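Local coordinates for SusD-like carbohydrate binding protein BF1063 (PDB 3I4G) that probably binds carbohydrate at the outer membrane of Bacteroides fragilis, as a member of the SusD family of glycan-capturing proteins, at residues A[65-68]-A[69-73]; A[73-76]-A[77-80]; A[394-397]-A[398-402]. All blocks are in the same frame, centred on the assembly; numbering follows the deposited sequence. Where two conformers were deposited one is given.

Interaction 1. Residues A[65-68]-A[69-73]; sequences DRRG and ENNPF
Arg67 lies against Asn71 where two successive type I beta turns, Asp65 to Gly68 and Gly68 to Asn71, carry the chain from strand 63-65 to the N-cap of helix 72-78. The example illustrates how one carboxylate can tie down a first turn together with the arginine on which the amide of the capping residue lies. Asp65 opens the connection with an Asx turn, its OD1 receiving the backbone N of Arg67 at 2.9 Å through the anti lone pair. On the syn side the same carboxylate is gripped side-on by the Arg67 guanidinium, NE going to OD1 and NH2 to OD2, the latter a nearly straight salt bridge of 2.8 Å. Asp65 OD2 also accepts from His58 ND1, and it lies at the edge of the Phe73 ring, 3.6 Å from CD2. Arg66 NH1 bonds to Trp278 O. The Arg67 chain, bent at chi3 (-65°), folds its guanidinium back onto Asp65 and leaves one face for the Asn71 amide. The two planes are only 20° apart, with Asn71 ND2 3.6 Å from Arg67 NE. Further bonds to Tyr42 and His51 fix the rotation of the guanidinium. Gly68, at a positive phi, joins the turns; its O accepts from Asn71 N at 3.0 Å. A water accepts from Asn70 N and donates to Arg67 O. A chi1 of -179° sets the Asn71 amide opposite its own backbone N, where it can both lie on the arginine and cap the helix: Asn71 OD1 accepts from Phe73 N at 2.9 Å, the donor standing well above the plane of the amide carbonyl.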
ATOM      1  N   ASP A  65       2.899  13.224   5.602  1.00  9.10           N
ATOM      2  CA  ASP A  65       2.072  13.960   4.654  1.00  9.94           C
ATOM      3  C   ASP A  65       2.514  15.417   4.636  1.00  8.74           C
ATOM      4  O   ASP A  65       2.535  16.044   5.684  1.00  8.53           O
ATOM      5  CB  ASP A  65       0.606  13.854   5.088  1.00  9.43           C
ATOM      6  CG  ASP A  65      -0.340  14.255   4.021  1.00 11.69           C
ATOM      7  OD1 ASP A  65      -0.435  15.442   3.736  1.00 11.18           O
ATOM      8  OD2 ASP A  65      -1.013  13.399   3.420  1.00 11.02           O
ATOM      9  N   ARG A  66       2.863  15.952   3.467  1.00  8.00           N
ATOM     10  CA  ARG A  66       3.335  17.354   3.389  1.00  8.24           C
ATOM     11  C   ARG A  66       2.314  18.303   3.976  1.00  8.98           C
ATOM     12  O   ARG A  66       2.686  19.392   4.374  1.00  9.62           O
ATOM     13  CB  ARG A  66       3.623  17.750   1.939  1.00  9.63           C
ATOM     14  CG  ARG A  66       4.492  19.010   1.767  1.00 10.05           C
ATOM     15  CD  ARG A  66       4.158  19.825   0.504  1.00 10.79           C
ATOM     16  NE  ARG A  66       2.840  20.401   0.680  1.00 11.16           N
ATOM     17  CZ  ARG A  66       1.759  20.099   0.001  1.00 12.25           C
ATOM     18  NH1 ARG A  66       1.796  19.372  -1.111  1.00 12.48           N
ATOM     19  NH2 ARG A  66       0.610  20.631   0.396  1.00 13.91           N
ATOM     20  N   ARG A  67       1.018  17.962   3.922  1.00  7.98           N
ATOM     21  CA  ARG A  67      -0.018  18.862   4.459  1.00  9.35           C
ATOM     22  C   ARG A  67       0.114  19.024   5.979  1.00  8.88           C
ATOM     23  O   ARG A  67      -0.456  19.965   6.537  1.00 11.14           O
ATOM     24  CB  ARG A  67      -1.427  18.406   4.071  1.00  8.05           C
ATOM     25  CG  ARG A  67      -1.617  18.450   2.557  1.00  9.54           C
ATOM     26  CD  ARG A  67      -2.839  17.763   2.032  1.00  9.60           C
ATOM     27  NE  ARG A  67      -2.764  16.335   2.276  1.00 10.56           N
ATOM     28  CZ  ARG A  67      -3.608  15.438   1.810  1.00 10.71           C
ATOM     29  NH1 ARG A  67      -4.666  15.802   1.095  1.00 10.13           N
ATOM     30  NH2 ARG A  67      -3.407  14.163   2.078  1.00 10.41           N
ATOM     31  N   GLY A  68       0.853  18.133   6.641  1.00  9.30           N
ATOM     32  CA  GLY A  68       1.185  18.341   8.027  1.00  9.14           C
ATOM     33  C   GLY A  68       0.305  17.730   9.088  1.00  9.32           C
ATOM     34  O   GLY A  68      -0.683  17.032   8.817  1.00  9.51           O
ATOM     35  N   GLU A  69       0.673  18.037  10.327  1.00  9.54           N
ATOM     36  CA  GLU A  69       0.082  17.413  11.496  1.00  9.71           C
ATOM     37  C   GLU A  69      -1.365  17.775  11.715  1.00 10.40           C
ATOM     38  O   GLU A  69      -2.061  17.014  12.399  1.00 11.50           O
ATOM     39  CB  GLU A  69       0.898  17.777  12.746  1.00 10.26           C
ATOM     40  CG  GLU A  69       2.322  17.184  12.745  1.00 11.09           C
ATOM     41  CD  GLU A  69       3.229  17.938  13.643  1.00 10.24           C
ATOM     42  OE1 GLU A  69       3.546  19.111  13.326  1.00 12.13           O
ATOM     43  OE2 GLU A  69       3.679  17.347  14.641  1.00 11.08           O
ATOM     44  N   ASN A  70      -1.827  18.902  11.182  0.50 11.06           N
ATOM     45  CA  ASN A  70      -3.230  19.282  11.327  0.50 11.88           C
ATOM     46  C   ASN A  70      -4.098  18.752  10.187  0.50  9.94           C
ATOM     47  O   ASN A  70      -5.328  18.867  10.220  0.50  9.20           O
ATOM     48  CB  ASN A  70      -3.348  20.801  11.432  0.50 12.71           C
ATOM     49  CG  ASN A  70      -2.727  21.346  12.705  0.50 17.08           C
ATOM     50  OD1 ASN A  70      -1.923  22.272  12.665  0.50 29.00           O
ATOM     51  ND2 ASN A  70      -3.083  20.758  13.834  0.50 22.36           N
ATOM     52  N   ASN A  71      -3.495  18.094   9.216  1.00  9.74           N
ATOM     53  CA  ASN A  71      -4.270  17.584   8.105  1.00  8.64           C
ATOM     54  C   ASN A  71      -5.072  16.369   8.586  1.00  8.52           C
ATOM     55  O   ASN A  71      -4.525  15.484   9.208  1.00  8.88           O
ATOM     56  CB  ASN A  71      -3.399  17.179   6.936  1.00  9.87           C
ATOM     57  CG  ASN A  71      -4.239  16.675   5.799  1.00 13.07           C
ATOM     58  OD1 ASN A  71      -4.457  15.487   5.699  1.00 14.60           O
ATOM     59  ND2 ASN A  71      -4.797  17.581   5.022  1.00 13.37           N
ATOM     60  N   PRO A  72      -6.380  16.288   8.303  1.00  8.85           N
ATOM     61  CA  PRO A  72      -7.168  15.167   8.867  1.00  8.86           C
ATOM     62  C   PRO A  72      -6.758  13.792   8.377  1.00  8.67           C
ATOM     63  O   PRO A  72      -7.005  12.802   9.075  1.00  8.62           O
ATOM     64  CB  PRO A  72      -8.618  15.539   8.468  1.00 10.33           C
ATOM     65  CG  PRO A  72      -8.583  17.046   8.348  1.00 10.70           C
ATOM     66  CD  PRO A  72      -7.230  17.311   7.685  1.00  9.64           C
ATOM     67  N   PHE A  73      -6.097  13.673   7.221  1.00  8.66           N
ATOM     68  CA  PHE A  73      -5.635  12.352   6.804  1.00  8.77           C
ATOM     69  C   PHE A  73      -4.565  11.863   7.755  1.00  8.44           C
ATOM     70  O   PHE A  73      -4.634  10.768   8.277  1.00  9.52           O
ATOM     71  CB  PHE A  73      -5.099  12.403   5.370  1.00  8.46           C
ATOM     72  CG  PHE A  73      -4.706  11.070   4.790  1.00  9.80           C
ATOM     73  CD1 PHE A  73      -5.631  10.051   4.614  1.00  8.64           C
ATOM     74  CD2 PHE A  73      -3.406  10.866   4.341  1.00  9.23           C
ATOM     75  CE1 PHE A  73      -5.259   8.858   4.021  1.00 10.13           C
ATOM     76  CE2 PHE A  73      -3.048   9.702   3.750  1.00 10.89           C
ATOM     77  CZ  PHE A  73      -3.960   8.708   3.570  1.00 10.57           C
TER
HETATM   78  O   HOH W   1      -0.957  20.791   9.123  1.00 14.18           O

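Interaction 2. Residues A[73-76]-A[77-80]; sequences FFKI and SSGN
Phe74 and Ser77 share a water in the frayed C-terminal turn of helix 72-78, where water-mediated bonds are the shortest polar links. This water donates to both Phe74 O and Ser77 OG, lying 2.7 Å from that OG, and Ser77 OG is bonded in addition to Leu59 O. A second water links Lys75 O and Gly79 N where the chain leaves helical angles at Gly79, whose phi is positive (106°). The direct backbone bonds are weak by comparison: Ser77 N reaches Phe74 O at 3.4 Å and Ser78 N reaches Lys75 O at 3.5 Å, both spanning three residues, as in a 3-10 turn.

Outward from these bonds comes the packing. With its ring trans to its own amide nitrogen (chi1 178°), Phe74 meets Ser78 CB through CE2 at 3.6 Å, while the water bound to Phe74 O sits over one ring face near its rim. Ile76 touches Phe87 and Ile88 of helix 86-109 and Tyr455 of helix 454-461. On the more exposed side, the extended Lys75 chain runs obliquely across Asn80, its CG 3.8 Å from Asn80 CB.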
ATOM      1  N   PHE A  73      -6.097  13.673   7.221  1.00  8.66           N
ATOM      2  CA  PHE A  73      -5.635  12.352   6.804  1.00  8.77           C
ATOM      3  C   PHE A  73      -4.565  11.863   7.755  1.00  8.44           C
ATOM      4  O   PHE A  73      -4.634  10.768   8.277  1.00  9.52           O
ATOM      5  CB  PHE A  73      -5.099  12.403   5.370  1.00  8.46           C
ATOM      6  CG  PHE A  73      -4.706  11.070   4.790  1.00  9.80           C
ATOM      7  CD1 PHE A  73      -5.631  10.051   4.614  1.00  8.64           C
ATOM      8  CD2 PHE A  73      -3.406  10.866   4.341  1.00  9.23           C
ATOM      9  CE1 PHE A  73      -5.259   8.858   4.021  1.00 10.13           C
ATOM     10  CE2 PHE A  73      -3.048   9.702   3.750  1.00 10.89           C
ATOM     11  CZ  PHE A  73      -3.960   8.708   3.570  1.00 10.57           C
ATOM     12  N   PHE A  74      -3.579  12.705   8.018  1.00  8.87           N
ATOM     13  CA  PHE A  74      -2.530  12.386   8.987  1.00  8.96           C
ATOM     14  C   PHE A  74      -3.103  12.084  10.369  1.00  8.64           C
ATOM     15  O   PHE A  74      -2.600  11.208  11.101  1.00  8.90           O
ATOM     16  CB  PHE A  74      -1.526  13.554   9.032  1.00  9.62           C
ATOM     17  CG  PHE A  74      -0.424  13.364  10.020  1.00  8.79           C
ATOM     18  CD1 PHE A  74       0.734  12.649   9.679  1.00  9.86           C
ATOM     19  CD2 PHE A  74      -0.520  13.894  11.284  1.00  8.29           C
ATOM     20  CE1 PHE A  74       1.771  12.487  10.609  1.00 10.63           C
ATOM     21  CE2 PHE A  74       0.528  13.761  12.173  1.00  9.57           C
ATOM     22  CZ  PHE A  74       1.659  13.065  11.823  1.00  9.35           C
ATOM     23  N   LYS A  75      -4.201  12.738  10.722  1.00  8.30           N
ATOM     24  CA  LYS A  75      -4.813  12.532  12.016  1.00  7.72           C
ATOM     25  C   LYS A  75      -5.386  11.124  12.195  1.00  9.01           C
ATOM     26  O   LYS A  75      -5.646  10.742  13.324  1.00  9.28           O
ATOM     27  CB  LYS A  75      -5.896  13.568  12.287  1.00  9.49           C
ATOM     28  CG  LYS A  75      -5.360  14.941  12.494  1.00 10.91           C
ATOM     29  CD  LYS A  75      -6.513  15.865  12.894  1.00 14.14           C
ATOM     30  CE  LYS A  75      -6.074  17.283  13.063  1.00 18.43           C
ATOM     31  NZ  LYS A  75      -7.181  18.161  13.560  1.00 20.36           N
ATOM     32  N   ILE A  76      -5.576  10.351  11.130  1.00  8.19           N
ATOM     33  CA  ILE A  76      -6.097   8.996  11.261  1.00  7.59           C
ATOM     34  C   ILE A  76      -5.262   8.198  12.239  1.00  9.00           C
ATOM     35  O   ILE A  76      -5.831   7.423  13.031  1.00  9.00           O
ATOM     36  CB  ILE A  76      -6.143   8.299   9.890  1.00  8.41           C
ATOM     37  CG1 ILE A  76      -7.303   8.906   9.087  1.00  8.64           C
ATOM     38  CG2 ILE A  76      -6.334   6.797  10.071  1.00 10.97           C
ATOM     39  CD1 ILE A  76      -7.358   8.484   7.648  1.00  9.78           C
ATOM     40  N   SER A  77      -3.929   8.335  12.220  1.00  8.54           N
ATOM     41  CA  SER A  77      -3.085   7.547  13.123  1.00  7.46           C
ATOM     42  C   SER A  77      -2.180   8.367  14.027  1.00  8.64           C
ATOM     43  O   SER A  77      -1.261   7.803  14.635  1.00  9.29           O
ATOM     44  CB  SER A  77      -2.245   6.563  12.317  1.00  9.06           C
ATOM     45  OG  SER A  77      -1.371   7.245  11.477  1.00  9.47           O
ATOM     46  N   SER A  78      -2.434   9.662  14.190  1.00  8.89           N
ATOM     47  CA  SER A  78      -1.581  10.480  15.068  1.00  8.49           C
ATOM     48  C   SER A  78      -2.092  10.649  16.487  1.00  9.27           C
ATOM     49  O   SER A  78      -1.403  11.272  17.304  1.00  9.32           O
ATOM     50  CB  SER A  78      -1.407  11.858  14.469  1.00 10.28           C
ATOM     51  OG  SER A  78      -2.635  12.588  14.555  1.00 10.44           O
ATOM     52  N   GLY A  79      -3.267  10.124  16.779  1.00  8.47           N
ATOM     53  CA  GLY A  79      -3.895  10.283  18.086  1.00  9.02           C
ATOM     54  C   GLY A  79      -5.057  11.270  18.072  1.00  8.99           C
ATOM     55  O   GLY A  79      -5.648  11.520  19.104  1.00 10.83           O
ATOM     56  N   ASN A  80      -5.383  11.816  16.903  1.00  9.61           N
ATOM     57  CA  ASN A  80      -6.387  12.866  16.761  1.00  9.65           C
ATOM     58  C   ASN A  80      -7.553  12.479  15.887  1.00 10.93           C
ATOM     59  O   ASN A  80      -8.300  13.370  15.432  1.00 13.22           O
ATOM     60  CB  ASN A  80      -5.699  14.134  16.239  1.00 12.10           C
ATOM     61  CG  ASN A  80      -4.866  14.832  17.311  1.00 15.70           C
ATOM     62  OD1 ASN A  80      -5.265  14.903  18.470  1.00 15.25           O
ATOM     63  ND2 ASN A  80      -3.749  15.402  16.916  1.00 17.08           N
TER
HETATM   64  O   HOH W   2      -0.331   9.646  10.949  1.00  9.07           O
HETATM   65  O   HOH W   3      -5.625   8.992  15.604  1.00  8.61           O

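Interaction 3. Residues A[394-397]-A[398-402]; sequences YLEC and LVEDN
Leu398 packs on the ring of Tyr394 one helical turn earlier, in the last turns of helix 387-400, which a Schellman motif brings to an end. Such a helix end shows how a tight apolar side and a hydrated, charged side can share one set of backbone bonds. Three regular i to i+4 bonds, starting with Leu398 N to Tyr394 O at 2.9 Å, are followed by the more bent Asp401 N to Cys397 O.

The tight side is a CH-pi contact. Leu398 CD1 stands over one face of the Tyr394 ring, 3.9 Å from its centroid and 22° off the normal, displaced toward the phenol end so that CZ is its nearest ring atom at 3.6 Å. A chi1 of 175° sends the tyrosine ring along the helix side, where it stacks with His222 as well. Leu395 and Val399 meet more loosely, CD1 to CG2 at 4.4 Å, each resting on helix 433-447 through Val440 and Leu436.

Opposed to this, Glu396 and Glu400 touch little directly. Their like charges are probably eased by Arg460 for Glu396 and Arg437 for Glu400, while Trp461 NE1 gives Glu396 OE2 a hydrogen bond. At the exit, Asp401 turns its carboxylate to Gln403 and Lys215. Asn402, with positive phi, gives its N to Val399 O, and Gln403 N completes the Schellman motif by bonding to Leu398 O. Glu400, bent at chi2 (-68°), brings OE2 to a water at 2.7 Å that donates also to Glu396 OE2.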
ATOM      1  N   TYR A 394       4.111 -16.143   3.174  1.00  9.07           N
ATOM      2  CA  TYR A 394       4.239 -17.570   3.446  1.00  8.32           C
ATOM      3  C   TYR A 394       5.194 -17.805   4.612  1.00  8.41           C
ATOM      4  O   TYR A 394       4.869 -18.500   5.553  1.00  9.45           O
ATOM      5  CB  TYR A 394       4.714 -18.285   2.186  1.00  8.64           C
ATOM      6  CG  TYR A 394       4.995 -19.762   2.358  1.00  8.82           C
ATOM      7  CD1 TYR A 394       4.036 -20.636   2.848  1.00  8.84           C
ATOM      8  CD2 TYR A 394       6.222 -20.305   2.002  1.00 10.36           C
ATOM      9  CE1 TYR A 394       4.306 -21.964   3.000  1.00 10.89           C
ATOM     10  CE2 TYR A 394       6.470 -21.659   2.097  1.00  9.61           C
ATOM     11  CZ  TYR A 394       5.518 -22.472   2.621  1.00  9.38           C
ATOM     12  OH  TYR A 394       5.795 -23.820   2.723  1.00 14.35           O
ATOM     13  N   LEU A 395       6.381 -17.191   4.549  1.00  8.92           N
ATOM     14  CA  LEU A 395       7.381 -17.365   5.592  1.00  8.10           C
ATOM     15  C   LEU A 395       6.859 -16.816   6.927  1.00  8.35           C
ATOM     16  O   LEU A 395       7.024 -17.475   7.958  1.00  8.74           O
ATOM     17  CB  LEU A 395       8.690 -16.701   5.184  1.00  8.09           C
ATOM     18  CG  LEU A 395       9.850 -16.871   6.175  1.00  8.96           C
ATOM     19  CD1 LEU A 395      10.152 -18.348   6.468  1.00 10.76           C
ATOM     20  CD2 LEU A 395      11.087 -16.157   5.631  1.00 11.08           C
ATOM     21  N   GLU A 396       6.258 -15.634   6.944  1.00  9.16           N
ATOM     22  CA  GLU A 396       5.705 -15.085   8.180  1.00  8.36           C
ATOM     23  C   GLU A 396       4.707 -16.060   8.781  1.00  8.87           C
ATOM     24  O   GLU A 396       4.724 -16.315   9.983  1.00 10.33           O
ATOM     25  CB  GLU A 396       5.051 -13.721   7.941  1.00  8.28           C
ATOM     26  CG  GLU A 396       4.369 -13.137   9.168  1.00  9.94           C
ATOM     27  CD  GLU A 396       3.718 -11.793   8.978  1.00  9.75           C
ATOM     28  OE1 GLU A 396       3.848 -11.151   7.921  1.00 10.28           O
ATOM     29  OE2 GLU A 396       3.072 -11.388   9.968  1.00  9.85           O
ATOM     30  N   CYS A 397       3.834 -16.613   7.959  1.00  8.02           N
ATOM     31  CA  CYS A 397       2.807 -17.545   8.433  1.00  8.77           C
ATOM     32  C   CYS A 397       3.434 -18.816   9.001  1.00  9.94           C
ATOM     33  O   CYS A 397       2.970 -19.337  10.030  1.00  9.21           O
ATOM     34  CB  CYS A 397       1.781 -17.878   7.340  1.00  7.44           C
ATOM     35  SG  CYS A 397       0.673 -16.526   6.932  1.00 11.17           S
ATOM     36  N   LEU A 398       4.448 -19.357   8.340  1.00  8.68           N
ATOM     37  CA  LEU A 398       5.108 -20.569   8.869  1.00  8.74           C
ATOM     38  C   LEU A 398       5.720 -20.294  10.227  1.00 10.33           C
ATOM     39  O   LEU A 398       5.604 -21.117  11.147  1.00 10.06           O
ATOM     40  CB  LEU A 398       6.206 -21.062   7.939  1.00  9.05           C
ATOM     41  CG  LEU A 398       5.791 -21.611   6.585  1.00  9.15           C
ATOM     42  CD1 LEU A 398       7.095 -21.922   5.789  1.00 10.93           C
ATOM     43  CD2 LEU A 398       4.913 -22.855   6.697  1.00 10.09           C
ATOM     44  N   VAL A 399       6.416 -19.164  10.358  1.00  8.99           N
ATOM     45  CA  VAL A 399       7.021 -18.770  11.630  1.00 10.34           C
ATOM     46  C   VAL A 399       5.964 -18.639  12.729  1.00  9.08           C
ATOM     47  O   VAL A 399       6.088 -19.214  13.821  1.00 11.27           O
ATOM     48  CB  VAL A 399       7.749 -17.457  11.505  1.00 10.34           C
ATOM     49  CG1 VAL A 399       8.143 -16.882  12.907  1.00 15.14           C
ATOM     50  CG2 VAL A 399       8.972 -17.631  10.597  1.00 11.97           C
ATOM     51  N   GLU A 400       4.859 -17.993  12.422  1.00  9.98           N
ATOM     52  CA  GLU A 400       3.816 -17.766  13.440  1.00 10.99           C
ATOM     53  C   GLU A 400       3.041 -19.016  13.750  1.00 10.42           C
ATOM     54  O   GLU A 400       2.494 -19.157  14.862  1.00 12.89           O
ATOM     55  CB  GLU A 400       2.865 -16.656  12.980  1.00 10.67           C
ATOM     56  CG  GLU A 400       3.475 -15.300  12.847  1.00  9.54           C
ATOM     57  CD  GLU A 400       3.896 -14.663  14.146  1.00 14.72           C
ATOM     58  OE1 GLU A 400       3.630 -15.200  15.238  1.00 15.85           O
ATOM     59  OE2 GLU A 400       4.558 -13.610  14.081  1.00 15.52           O
ATOM     60  N   ASP A 401       3.015 -19.971  12.808  1.00 11.61           N
ATOM     61  CA  ASP A 401       2.351 -21.267  13.018  1.00 12.83           C
ATOM     62  C   ASP A 401       3.294 -22.295  13.648  1.00 13.59           C
ATOM     63  O   ASP A 401       2.938 -23.469  13.721  1.00 14.09           O
ATOM     64  CB  ASP A 401       1.809 -21.806  11.711  1.00 11.98           C
ATOM     65  CG  ASP A 401       0.815 -22.944  11.897  1.00 13.00           C
ATOM     66  OD1 ASP A 401      -0.024 -22.859  12.834  1.00 15.81           O
ATOM     67  OD2 ASP A 401       0.822 -23.881  11.070  1.00 13.94           O
ATOM     68  N   ASN A 402       4.483 -21.912  14.078  0.50 12.83           N
ATOM     69  CA  ASN A 402       5.352 -22.901  14.737  0.50 12.19           C
ATOM     70  C   ASN A 402       5.781 -24.058  13.806  0.50 14.20           C
ATOM     71  O   ASN A 402       5.988 -25.187  14.250  0.50 13.27           O
ATOM     72  CB  ASN A 402       4.684 -23.415  16.048  0.50 13.80           C
ATOM     73  CG  ASN A 402       4.468 -22.300  17.071  0.50 18.22           C
ATOM     74  OD1 ASN A 402       5.355 -21.475  17.311  0.50 23.74           O
ATOM     75  ND2 ASN A 402       3.291 -22.285  17.690  0.50 25.71           N
TER
HETATM   76  O   HOH W   4       4.452 -11.573  12.333  1.00 14.49           O

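Interactions 1 and 2 are consecutive along the chain and share Phe73: residues 65-73 lead from strand 63-65 into helix 72-78, and residues 73-80 lead out of it. Their centres are about 8 Å apart, and they touch where Phe74 and Lys75 pack against Gly68, Glu69 and Asn70, so the entry loop lies along the short helix it starts. Interaction 3 comes much later, its centre about 36 Å from that of interaction 1 and 31 Å from that of interaction 2. In this SusD-family fold an N-cap thus starts helix 72-78 and a Schellman motif ends helix 387-400, interactions 1 and 3 lying on opposite sides of the chain's centre.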